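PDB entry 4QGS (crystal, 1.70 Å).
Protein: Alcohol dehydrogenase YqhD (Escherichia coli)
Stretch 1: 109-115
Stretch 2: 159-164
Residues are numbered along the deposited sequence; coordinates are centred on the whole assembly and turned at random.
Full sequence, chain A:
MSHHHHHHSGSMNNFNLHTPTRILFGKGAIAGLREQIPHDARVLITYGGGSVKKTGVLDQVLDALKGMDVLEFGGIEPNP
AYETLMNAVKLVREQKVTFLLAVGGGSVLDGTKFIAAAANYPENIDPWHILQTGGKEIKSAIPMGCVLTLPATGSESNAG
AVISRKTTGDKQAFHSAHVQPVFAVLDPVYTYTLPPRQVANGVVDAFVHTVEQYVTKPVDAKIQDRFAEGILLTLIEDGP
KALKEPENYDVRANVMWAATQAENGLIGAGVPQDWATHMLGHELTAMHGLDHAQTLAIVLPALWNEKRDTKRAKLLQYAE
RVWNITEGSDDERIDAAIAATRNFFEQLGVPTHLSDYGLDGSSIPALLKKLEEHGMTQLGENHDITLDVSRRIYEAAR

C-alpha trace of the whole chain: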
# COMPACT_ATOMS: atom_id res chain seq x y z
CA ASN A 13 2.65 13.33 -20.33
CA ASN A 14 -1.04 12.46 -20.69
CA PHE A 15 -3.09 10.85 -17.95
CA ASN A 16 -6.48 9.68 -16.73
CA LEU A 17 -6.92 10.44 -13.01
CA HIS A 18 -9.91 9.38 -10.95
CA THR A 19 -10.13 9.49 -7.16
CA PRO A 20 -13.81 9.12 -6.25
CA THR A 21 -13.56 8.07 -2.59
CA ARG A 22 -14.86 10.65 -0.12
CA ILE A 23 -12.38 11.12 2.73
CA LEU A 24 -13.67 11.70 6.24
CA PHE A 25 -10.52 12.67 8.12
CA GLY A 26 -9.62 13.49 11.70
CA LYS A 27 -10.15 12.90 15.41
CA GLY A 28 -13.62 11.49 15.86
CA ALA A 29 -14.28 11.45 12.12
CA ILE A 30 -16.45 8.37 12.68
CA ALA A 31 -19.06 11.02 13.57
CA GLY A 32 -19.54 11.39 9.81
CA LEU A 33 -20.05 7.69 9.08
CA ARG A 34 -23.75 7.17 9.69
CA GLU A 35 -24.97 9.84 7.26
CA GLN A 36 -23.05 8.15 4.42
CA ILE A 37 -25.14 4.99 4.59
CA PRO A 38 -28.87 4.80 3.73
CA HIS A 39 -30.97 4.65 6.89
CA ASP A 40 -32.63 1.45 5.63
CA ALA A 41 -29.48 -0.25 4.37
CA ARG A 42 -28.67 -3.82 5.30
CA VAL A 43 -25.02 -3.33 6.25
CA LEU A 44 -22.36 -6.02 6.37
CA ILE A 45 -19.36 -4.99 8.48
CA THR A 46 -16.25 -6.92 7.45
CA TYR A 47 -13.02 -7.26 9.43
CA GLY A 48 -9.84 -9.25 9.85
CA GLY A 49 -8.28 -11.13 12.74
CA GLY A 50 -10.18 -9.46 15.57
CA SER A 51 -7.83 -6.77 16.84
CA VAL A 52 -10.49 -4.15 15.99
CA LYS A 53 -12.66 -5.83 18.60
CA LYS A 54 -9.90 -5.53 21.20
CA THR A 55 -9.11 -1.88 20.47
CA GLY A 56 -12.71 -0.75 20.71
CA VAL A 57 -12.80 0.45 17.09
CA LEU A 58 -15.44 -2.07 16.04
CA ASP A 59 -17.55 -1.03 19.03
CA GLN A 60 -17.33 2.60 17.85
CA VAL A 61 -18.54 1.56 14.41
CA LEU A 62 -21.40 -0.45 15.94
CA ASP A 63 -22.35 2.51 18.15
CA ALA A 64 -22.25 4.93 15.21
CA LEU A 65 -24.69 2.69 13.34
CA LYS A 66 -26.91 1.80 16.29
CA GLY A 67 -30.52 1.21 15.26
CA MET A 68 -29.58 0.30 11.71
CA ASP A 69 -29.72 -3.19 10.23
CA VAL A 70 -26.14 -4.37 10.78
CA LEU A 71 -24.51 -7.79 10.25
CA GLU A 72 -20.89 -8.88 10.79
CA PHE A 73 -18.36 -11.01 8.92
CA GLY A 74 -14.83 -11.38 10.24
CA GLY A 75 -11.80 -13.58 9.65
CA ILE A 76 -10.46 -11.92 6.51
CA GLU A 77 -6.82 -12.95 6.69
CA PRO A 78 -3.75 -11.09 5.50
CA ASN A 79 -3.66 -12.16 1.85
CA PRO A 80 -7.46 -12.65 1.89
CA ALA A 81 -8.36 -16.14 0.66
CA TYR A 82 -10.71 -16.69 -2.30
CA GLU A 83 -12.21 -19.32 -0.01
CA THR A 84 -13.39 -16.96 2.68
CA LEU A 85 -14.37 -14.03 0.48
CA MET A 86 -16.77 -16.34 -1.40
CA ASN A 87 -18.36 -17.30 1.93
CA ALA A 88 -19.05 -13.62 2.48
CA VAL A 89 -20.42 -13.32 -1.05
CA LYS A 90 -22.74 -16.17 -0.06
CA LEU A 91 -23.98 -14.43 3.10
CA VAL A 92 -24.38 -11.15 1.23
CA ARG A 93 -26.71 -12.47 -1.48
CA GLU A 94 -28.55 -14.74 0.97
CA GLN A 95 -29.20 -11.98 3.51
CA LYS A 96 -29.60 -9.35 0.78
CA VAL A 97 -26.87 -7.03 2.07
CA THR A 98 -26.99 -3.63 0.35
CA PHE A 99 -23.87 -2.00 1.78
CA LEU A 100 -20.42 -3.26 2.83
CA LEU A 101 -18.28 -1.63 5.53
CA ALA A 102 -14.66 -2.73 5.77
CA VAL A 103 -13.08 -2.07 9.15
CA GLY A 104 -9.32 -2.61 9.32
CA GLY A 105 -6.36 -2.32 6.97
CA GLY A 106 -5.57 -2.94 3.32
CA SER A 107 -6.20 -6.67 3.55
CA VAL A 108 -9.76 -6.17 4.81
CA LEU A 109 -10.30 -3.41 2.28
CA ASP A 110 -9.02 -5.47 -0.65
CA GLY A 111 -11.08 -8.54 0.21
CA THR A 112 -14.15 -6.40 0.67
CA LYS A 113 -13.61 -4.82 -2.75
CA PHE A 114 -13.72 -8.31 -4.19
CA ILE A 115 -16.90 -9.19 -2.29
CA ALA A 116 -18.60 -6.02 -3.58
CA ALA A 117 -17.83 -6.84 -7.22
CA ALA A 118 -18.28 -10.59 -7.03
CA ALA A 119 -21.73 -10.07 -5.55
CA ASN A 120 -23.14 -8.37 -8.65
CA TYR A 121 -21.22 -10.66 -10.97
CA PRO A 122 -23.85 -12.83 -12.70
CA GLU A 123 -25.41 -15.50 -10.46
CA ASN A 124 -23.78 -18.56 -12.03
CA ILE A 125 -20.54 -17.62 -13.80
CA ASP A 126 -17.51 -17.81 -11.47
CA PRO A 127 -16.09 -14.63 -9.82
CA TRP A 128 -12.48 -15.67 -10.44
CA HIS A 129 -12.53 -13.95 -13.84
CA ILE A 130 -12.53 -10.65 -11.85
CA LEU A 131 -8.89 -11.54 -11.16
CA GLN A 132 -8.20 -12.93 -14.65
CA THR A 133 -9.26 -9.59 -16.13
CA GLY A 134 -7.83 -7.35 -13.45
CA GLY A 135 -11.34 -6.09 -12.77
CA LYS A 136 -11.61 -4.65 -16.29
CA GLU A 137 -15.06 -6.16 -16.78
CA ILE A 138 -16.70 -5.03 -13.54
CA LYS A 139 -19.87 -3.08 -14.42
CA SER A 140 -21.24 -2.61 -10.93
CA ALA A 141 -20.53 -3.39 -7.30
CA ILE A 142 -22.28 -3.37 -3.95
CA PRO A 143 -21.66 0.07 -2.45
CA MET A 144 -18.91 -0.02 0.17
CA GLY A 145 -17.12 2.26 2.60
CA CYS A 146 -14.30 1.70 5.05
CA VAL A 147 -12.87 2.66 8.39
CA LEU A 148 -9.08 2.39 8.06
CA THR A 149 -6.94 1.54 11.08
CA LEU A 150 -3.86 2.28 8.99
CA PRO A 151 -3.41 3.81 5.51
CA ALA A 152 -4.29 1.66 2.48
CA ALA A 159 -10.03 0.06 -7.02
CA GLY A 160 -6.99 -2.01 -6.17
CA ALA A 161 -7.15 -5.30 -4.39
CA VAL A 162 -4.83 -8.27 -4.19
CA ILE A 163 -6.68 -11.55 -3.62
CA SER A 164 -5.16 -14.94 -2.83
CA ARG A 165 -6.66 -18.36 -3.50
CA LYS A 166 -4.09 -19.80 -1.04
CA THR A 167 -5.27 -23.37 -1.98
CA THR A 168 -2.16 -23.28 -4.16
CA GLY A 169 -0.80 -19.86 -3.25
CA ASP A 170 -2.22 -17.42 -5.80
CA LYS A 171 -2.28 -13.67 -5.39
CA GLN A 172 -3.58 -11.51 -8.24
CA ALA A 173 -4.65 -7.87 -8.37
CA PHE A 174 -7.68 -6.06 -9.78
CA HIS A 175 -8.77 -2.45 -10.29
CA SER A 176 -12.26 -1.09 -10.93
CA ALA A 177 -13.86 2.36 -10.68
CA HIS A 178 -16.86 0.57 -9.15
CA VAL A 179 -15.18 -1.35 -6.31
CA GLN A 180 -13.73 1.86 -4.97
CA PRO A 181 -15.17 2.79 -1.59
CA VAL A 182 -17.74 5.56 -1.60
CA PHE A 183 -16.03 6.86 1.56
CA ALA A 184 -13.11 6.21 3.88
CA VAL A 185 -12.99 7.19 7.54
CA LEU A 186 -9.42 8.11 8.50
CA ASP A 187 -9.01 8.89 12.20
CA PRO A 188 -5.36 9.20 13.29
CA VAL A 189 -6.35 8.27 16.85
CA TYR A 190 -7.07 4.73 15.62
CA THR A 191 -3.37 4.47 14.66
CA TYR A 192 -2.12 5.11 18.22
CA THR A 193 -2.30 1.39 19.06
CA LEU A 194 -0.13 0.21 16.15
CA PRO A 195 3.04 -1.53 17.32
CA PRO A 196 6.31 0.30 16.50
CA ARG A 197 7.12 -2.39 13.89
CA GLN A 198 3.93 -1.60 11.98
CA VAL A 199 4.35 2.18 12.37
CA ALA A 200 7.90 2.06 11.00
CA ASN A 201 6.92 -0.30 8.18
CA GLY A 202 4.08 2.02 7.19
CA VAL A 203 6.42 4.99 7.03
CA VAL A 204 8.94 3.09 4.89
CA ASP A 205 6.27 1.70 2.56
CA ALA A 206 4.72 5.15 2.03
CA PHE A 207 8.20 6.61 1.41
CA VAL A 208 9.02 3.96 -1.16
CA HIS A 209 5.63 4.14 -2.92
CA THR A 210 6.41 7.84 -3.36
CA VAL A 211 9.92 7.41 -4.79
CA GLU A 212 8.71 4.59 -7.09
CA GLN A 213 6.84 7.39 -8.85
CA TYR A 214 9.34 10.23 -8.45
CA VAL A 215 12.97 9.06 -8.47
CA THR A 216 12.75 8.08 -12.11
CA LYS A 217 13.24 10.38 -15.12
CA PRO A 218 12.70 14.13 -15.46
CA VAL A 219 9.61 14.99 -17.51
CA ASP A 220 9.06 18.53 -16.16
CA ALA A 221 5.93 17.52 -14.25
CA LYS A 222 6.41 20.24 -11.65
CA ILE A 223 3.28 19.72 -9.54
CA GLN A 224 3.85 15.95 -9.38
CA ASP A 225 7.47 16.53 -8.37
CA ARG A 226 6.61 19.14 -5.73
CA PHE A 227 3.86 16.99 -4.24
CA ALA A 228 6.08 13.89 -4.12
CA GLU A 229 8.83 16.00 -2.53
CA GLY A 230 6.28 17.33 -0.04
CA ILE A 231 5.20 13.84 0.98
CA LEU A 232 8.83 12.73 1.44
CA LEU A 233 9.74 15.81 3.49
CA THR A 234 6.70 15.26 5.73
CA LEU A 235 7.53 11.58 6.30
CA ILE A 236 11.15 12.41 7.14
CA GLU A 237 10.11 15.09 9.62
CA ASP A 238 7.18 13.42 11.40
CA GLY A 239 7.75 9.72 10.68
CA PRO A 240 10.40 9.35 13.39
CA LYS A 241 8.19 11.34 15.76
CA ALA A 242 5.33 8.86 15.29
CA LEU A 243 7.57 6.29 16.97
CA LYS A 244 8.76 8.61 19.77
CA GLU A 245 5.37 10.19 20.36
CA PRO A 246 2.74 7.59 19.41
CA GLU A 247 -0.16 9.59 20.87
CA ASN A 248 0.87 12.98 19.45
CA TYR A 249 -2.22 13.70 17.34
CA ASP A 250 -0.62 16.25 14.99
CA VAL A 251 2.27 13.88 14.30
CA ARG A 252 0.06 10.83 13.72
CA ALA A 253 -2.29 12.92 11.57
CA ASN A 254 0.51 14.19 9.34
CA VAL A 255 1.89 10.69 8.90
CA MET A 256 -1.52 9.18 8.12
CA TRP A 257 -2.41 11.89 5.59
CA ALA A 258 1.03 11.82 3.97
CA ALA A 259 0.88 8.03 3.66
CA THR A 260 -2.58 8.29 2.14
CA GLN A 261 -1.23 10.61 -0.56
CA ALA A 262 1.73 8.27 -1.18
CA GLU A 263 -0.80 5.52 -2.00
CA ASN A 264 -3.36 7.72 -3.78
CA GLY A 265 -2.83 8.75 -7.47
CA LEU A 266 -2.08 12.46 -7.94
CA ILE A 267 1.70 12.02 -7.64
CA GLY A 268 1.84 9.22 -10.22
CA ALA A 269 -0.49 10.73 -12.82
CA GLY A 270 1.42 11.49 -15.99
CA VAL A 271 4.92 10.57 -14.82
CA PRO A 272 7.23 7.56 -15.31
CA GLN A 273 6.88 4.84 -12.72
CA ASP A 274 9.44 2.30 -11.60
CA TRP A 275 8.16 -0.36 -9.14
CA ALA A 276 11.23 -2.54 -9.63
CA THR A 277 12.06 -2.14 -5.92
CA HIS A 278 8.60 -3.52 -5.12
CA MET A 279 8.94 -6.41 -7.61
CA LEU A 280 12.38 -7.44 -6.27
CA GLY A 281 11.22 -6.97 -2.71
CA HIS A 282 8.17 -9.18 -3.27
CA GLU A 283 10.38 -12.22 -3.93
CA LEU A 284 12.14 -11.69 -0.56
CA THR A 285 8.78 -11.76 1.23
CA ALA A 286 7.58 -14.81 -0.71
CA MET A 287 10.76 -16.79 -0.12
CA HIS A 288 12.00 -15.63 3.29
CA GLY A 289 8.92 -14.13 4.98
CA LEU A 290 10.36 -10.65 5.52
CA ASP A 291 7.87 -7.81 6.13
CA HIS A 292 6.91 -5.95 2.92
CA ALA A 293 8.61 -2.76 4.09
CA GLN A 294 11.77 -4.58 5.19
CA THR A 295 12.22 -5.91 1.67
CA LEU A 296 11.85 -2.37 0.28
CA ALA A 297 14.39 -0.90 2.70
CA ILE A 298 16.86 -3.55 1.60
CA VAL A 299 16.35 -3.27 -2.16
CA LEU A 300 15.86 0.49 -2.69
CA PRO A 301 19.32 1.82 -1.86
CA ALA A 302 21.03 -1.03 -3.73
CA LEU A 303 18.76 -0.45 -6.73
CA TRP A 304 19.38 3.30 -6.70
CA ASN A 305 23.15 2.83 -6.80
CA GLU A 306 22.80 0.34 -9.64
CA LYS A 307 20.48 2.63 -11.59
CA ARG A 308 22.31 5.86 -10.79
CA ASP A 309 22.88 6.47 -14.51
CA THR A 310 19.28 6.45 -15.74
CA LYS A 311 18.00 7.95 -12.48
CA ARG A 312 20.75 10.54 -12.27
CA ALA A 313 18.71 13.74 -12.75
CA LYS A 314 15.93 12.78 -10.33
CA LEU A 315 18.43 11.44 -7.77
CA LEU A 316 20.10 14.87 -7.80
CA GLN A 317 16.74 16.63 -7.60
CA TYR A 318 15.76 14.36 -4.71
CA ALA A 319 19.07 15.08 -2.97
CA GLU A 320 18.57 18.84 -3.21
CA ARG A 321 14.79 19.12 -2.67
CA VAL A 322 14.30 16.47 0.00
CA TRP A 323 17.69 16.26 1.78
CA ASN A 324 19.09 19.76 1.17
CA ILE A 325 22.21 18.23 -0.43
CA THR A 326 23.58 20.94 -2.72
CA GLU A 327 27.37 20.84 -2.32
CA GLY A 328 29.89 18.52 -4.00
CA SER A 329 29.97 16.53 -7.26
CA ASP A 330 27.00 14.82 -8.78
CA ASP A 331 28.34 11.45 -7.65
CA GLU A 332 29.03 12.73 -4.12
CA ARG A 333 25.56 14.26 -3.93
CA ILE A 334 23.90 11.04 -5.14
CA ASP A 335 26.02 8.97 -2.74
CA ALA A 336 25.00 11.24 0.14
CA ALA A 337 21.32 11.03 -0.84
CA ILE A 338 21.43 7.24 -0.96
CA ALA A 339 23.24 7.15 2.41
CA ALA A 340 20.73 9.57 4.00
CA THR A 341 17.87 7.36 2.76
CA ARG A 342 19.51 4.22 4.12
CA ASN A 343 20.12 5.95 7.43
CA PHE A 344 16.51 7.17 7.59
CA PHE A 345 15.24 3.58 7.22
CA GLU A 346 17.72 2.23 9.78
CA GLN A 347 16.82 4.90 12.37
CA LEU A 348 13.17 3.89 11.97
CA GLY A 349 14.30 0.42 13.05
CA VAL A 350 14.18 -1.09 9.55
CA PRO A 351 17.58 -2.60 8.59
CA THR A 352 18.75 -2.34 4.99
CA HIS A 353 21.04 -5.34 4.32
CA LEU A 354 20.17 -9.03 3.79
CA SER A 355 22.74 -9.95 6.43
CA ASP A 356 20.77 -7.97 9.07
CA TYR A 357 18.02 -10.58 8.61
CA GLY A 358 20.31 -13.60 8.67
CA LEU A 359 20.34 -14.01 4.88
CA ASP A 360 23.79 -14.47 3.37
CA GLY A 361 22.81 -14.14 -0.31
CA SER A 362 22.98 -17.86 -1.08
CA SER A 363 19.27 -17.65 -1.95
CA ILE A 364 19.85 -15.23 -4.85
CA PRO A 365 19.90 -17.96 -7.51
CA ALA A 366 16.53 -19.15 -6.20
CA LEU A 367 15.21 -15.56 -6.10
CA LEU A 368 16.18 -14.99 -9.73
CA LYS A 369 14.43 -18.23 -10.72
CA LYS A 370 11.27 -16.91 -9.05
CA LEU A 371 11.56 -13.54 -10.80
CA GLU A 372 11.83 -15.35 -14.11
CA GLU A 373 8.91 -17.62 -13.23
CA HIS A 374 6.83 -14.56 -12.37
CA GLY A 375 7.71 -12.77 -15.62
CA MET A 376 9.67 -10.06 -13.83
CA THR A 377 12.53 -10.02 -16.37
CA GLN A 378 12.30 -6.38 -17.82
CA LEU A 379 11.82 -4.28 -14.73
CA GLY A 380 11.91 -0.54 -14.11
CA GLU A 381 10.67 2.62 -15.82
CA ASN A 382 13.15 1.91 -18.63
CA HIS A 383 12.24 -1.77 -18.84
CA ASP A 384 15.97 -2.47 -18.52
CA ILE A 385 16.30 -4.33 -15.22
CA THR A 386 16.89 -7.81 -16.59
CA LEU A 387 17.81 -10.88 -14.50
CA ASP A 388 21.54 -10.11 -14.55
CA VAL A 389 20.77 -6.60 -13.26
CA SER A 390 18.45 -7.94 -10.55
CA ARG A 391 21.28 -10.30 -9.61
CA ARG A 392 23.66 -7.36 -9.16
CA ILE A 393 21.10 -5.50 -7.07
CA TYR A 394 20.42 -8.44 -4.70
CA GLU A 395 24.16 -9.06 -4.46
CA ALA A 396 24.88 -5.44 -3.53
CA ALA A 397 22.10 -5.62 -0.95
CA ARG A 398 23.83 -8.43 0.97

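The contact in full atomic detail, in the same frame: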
# COMPACT_ATOMS: atom_id res chain seq x y z
N LEU A 109 -9.81 -4.25 3.36
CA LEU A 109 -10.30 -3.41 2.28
C LEU A 109 -10.30 -4.16 0.95
O LEU A 109 -11.31 -4.20 0.25
CB LEU A 109 -9.47 -2.14 2.16
CG LEU A 109 -9.83 -1.21 1.01
CD1 LEU A 109 -11.26 -0.70 1.17
CD2 LEU A 109 -8.85 -0.05 0.94
N ASP A 110 -9.17 -4.79 0.63
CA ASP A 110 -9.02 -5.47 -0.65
C ASP A 110 -10.02 -6.62 -0.81
O ASP A 110 -10.66 -6.76 -1.85
CB ASP A 110 -7.59 -5.99 -0.82
CG ASP A 110 -6.61 -4.89 -1.13
OD1 ASP A 110 -7.06 -3.74 -1.36
OD2 ASP A 110 -5.39 -5.17 -1.16
N GLY A 111 -10.15 -7.42 0.24
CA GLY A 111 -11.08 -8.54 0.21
C GLY A 111 -12.50 -8.05 0.08
O GLY A 111 -13.34 -8.67 -0.57
N THR A 112 -12.80 -6.92 0.72
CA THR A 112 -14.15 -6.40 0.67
C THR A 112 -14.46 -5.85 -0.73
O THR A 112 -15.58 -5.97 -1.21
CB THR A 112 -14.36 -5.33 1.76
OG1 THR A 112 -14.12 -5.94 3.04
CG2 THR A 112 -15.78 -4.80 1.72
N LYS A 113 -13.45 -5.29 -1.38
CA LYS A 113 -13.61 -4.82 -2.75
C LYS A 113 -14.03 -5.99 -3.63
O LYS A 113 -14.90 -5.87 -4.50
CB LYS A 113 -12.33 -4.19 -3.28
CG LYS A 113 -12.01 -2.82 -2.69
CD LYS A 113 -10.80 -2.19 -3.38
CE LYS A 113 -10.47 -0.83 -2.80
NZ LYS A 113 -9.32 -0.19 -3.50
N PHE A 114 -13.40 -7.13 -3.40
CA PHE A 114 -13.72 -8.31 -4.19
C PHE A 114 -15.14 -8.78 -3.92
O PHE A 114 -15.87 -9.10 -4.85
CB PHE A 114 -12.72 -9.43 -3.88
CG PHE A 114 -13.03 -10.71 -4.57
CD1 PHE A 114 -12.82 -10.84 -5.94
CD2 PHE A 114 -13.55 -11.78 -3.87
CE1 PHE A 114 -13.11 -12.03 -6.58
CE2 PHE A 114 -13.83 -12.96 -4.51
CZ PHE A 114 -13.62 -13.09 -5.87
N ILE A 115 -15.54 -8.80 -2.65
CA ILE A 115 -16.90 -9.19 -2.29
C ILE A 115 -17.93 -8.30 -2.98
O ILE A 115 -18.91 -8.79 -3.53
CB ILE A 115 -17.10 -9.14 -0.76
CG1 ILE A 115 -16.19 -10.15 -0.07
CG2 ILE A 115 -18.55 -9.43 -0.40
CD1 ILE A 115 -16.09 -9.96 1.45
N ALA A 159 -10.56 0.84 -5.90
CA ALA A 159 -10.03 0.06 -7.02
C ALA A 159 -8.58 -0.32 -6.79
O ALA A 159 -7.68 0.53 -6.87
CB ALA A 159 -10.16 0.84 -8.30
N GLY A 160 -8.33 -1.59 -6.51
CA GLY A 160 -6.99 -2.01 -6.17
C GLY A 160 -7.09 -2.98 -5.02
O GLY A 160 -7.29 -2.59 -3.87
N ALA A 161 -6.98 -4.25 -5.36
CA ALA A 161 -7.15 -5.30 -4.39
C ALA A 161 -6.38 -6.53 -4.82
O ALA A 161 -6.44 -6.94 -5.98
CB ALA A 161 -8.62 -5.62 -4.21
N VAL A 162 -5.66 -7.12 -3.88
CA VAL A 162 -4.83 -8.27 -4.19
C VAL A 162 -5.34 -9.51 -3.45
O VAL A 162 -5.15 -9.64 -2.24
CB VAL A 162 -3.36 -8.00 -3.85
CG1 VAL A 162 -2.48 -9.00 -4.56
CG2 VAL A 162 -2.98 -6.59 -4.26
N ILE A 163 -5.99 -10.40 -4.19
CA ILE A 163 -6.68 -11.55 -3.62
C ILE A 163 -5.86 -12.82 -3.80
O ILE A 163 -5.24 -13.02 -4.85
CB ILE A 163 -8.07 -11.76 -4.28
CG1 ILE A 163 -8.89 -10.48 -4.21
CG2 ILE A 163 -8.81 -12.94 -3.63
CD1 ILE A 163 -9.07 -9.94 -2.80
N SER A 164 -5.86 -13.67 -2.78
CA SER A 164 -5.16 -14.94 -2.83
C SER A 164 -6.15 -16.08 -2.83
O SER A 164 -7.20 -16.00 -2.19
CB SER A 164 -4.20 -15.06 -1.64
OG SER A 164 -3.62 -13.81 -1.32
O HOH W 1 -4.53 -7.52 -0.46

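The oddest thing in this contact is a pair of acceptors pressed together: D110 OD1 lies 2.8 Å from G160 O, and both atoms carry lone pairs with no hydrogen to share between them. Beside it, the ammonium of K113 reaches the same carbonyl, K113 NZ donating a hydrogen bond to G160 O at 3.2 Å, so the oxygen that crowds the carboxylate also faces a cation.

Around this spot the backbones meet almost at right angles. Residues 109-115 form a stretch of helix, held by i to i+4 bonds such as F114 N to D110 O at 3.2 Å, and the short strand 161-163 crosses it at 86°, the axes coming within 6.9 Å. The closest register is D110 against A161, whose CA atoms are 4.2 Å apart. At this approach the strand presents only a methyl, that of A161, which points toward the helix and rests on its backbone, A161 CB lying 3.3 Å from D110 O and 3.6 Å from D110 CB. A161 CB also comes within 4.1 Å of K113 CB, so this one methyl touches two residues a turn apart.

The strand follows the usual alternation. A161 and I163 direct their CA-to-CB bonds toward the helix, while V162 directs its own away and contributes mainly backbone. Its amide makes a weak hydrogen bond to the carboxylate, V162 N to D110 OD2 at 3.4 Å. A water adds a second link: it donates to D110 OD2 at 2.6 Å and to V162 O at 2.8 Å, so the aspartate reaches both polar groups of the V162 backbone, one directly and one through solvent.

I163 adds a further apolar contact. With both chi angles in the m well, it brings its terminal methyl onto the helix, where I163 CD1 lies 3.9 Å from G111 CA, 3.7 Å from D110 O and 3.8 Å from F114 CB. Glycine at 111 leaves the helix backbone bare at this point, and an ideal CB there would be 4.7 Å from I163 CD1, near the methyl but not in collision with it. F114 adds a hydrophobic flank, its ring meeting I163 CG1 obliquely.

At the other end, K113 leaves the helix with chi1 at m and chi2 to chi4 all t. This extended chain carries its charge past A161 to the loop before the strand, where K113 NZ lies 2.9 Å from A159 N. Glycine at 160 suits its backbone: at phi 138° and psi 102°, a CB would be jammed against the carbonyl oxygen of the preceding residue. The same imagined CB of G160 would stand 4.0 Å from K113 NZ, so the stronger constraint is local.

The rule to read here is a division along the strand and the loop before it: charged helix side chains meet backbone groups at 160 and 162, while the side chains of 161 and 163 fill the space against the helix.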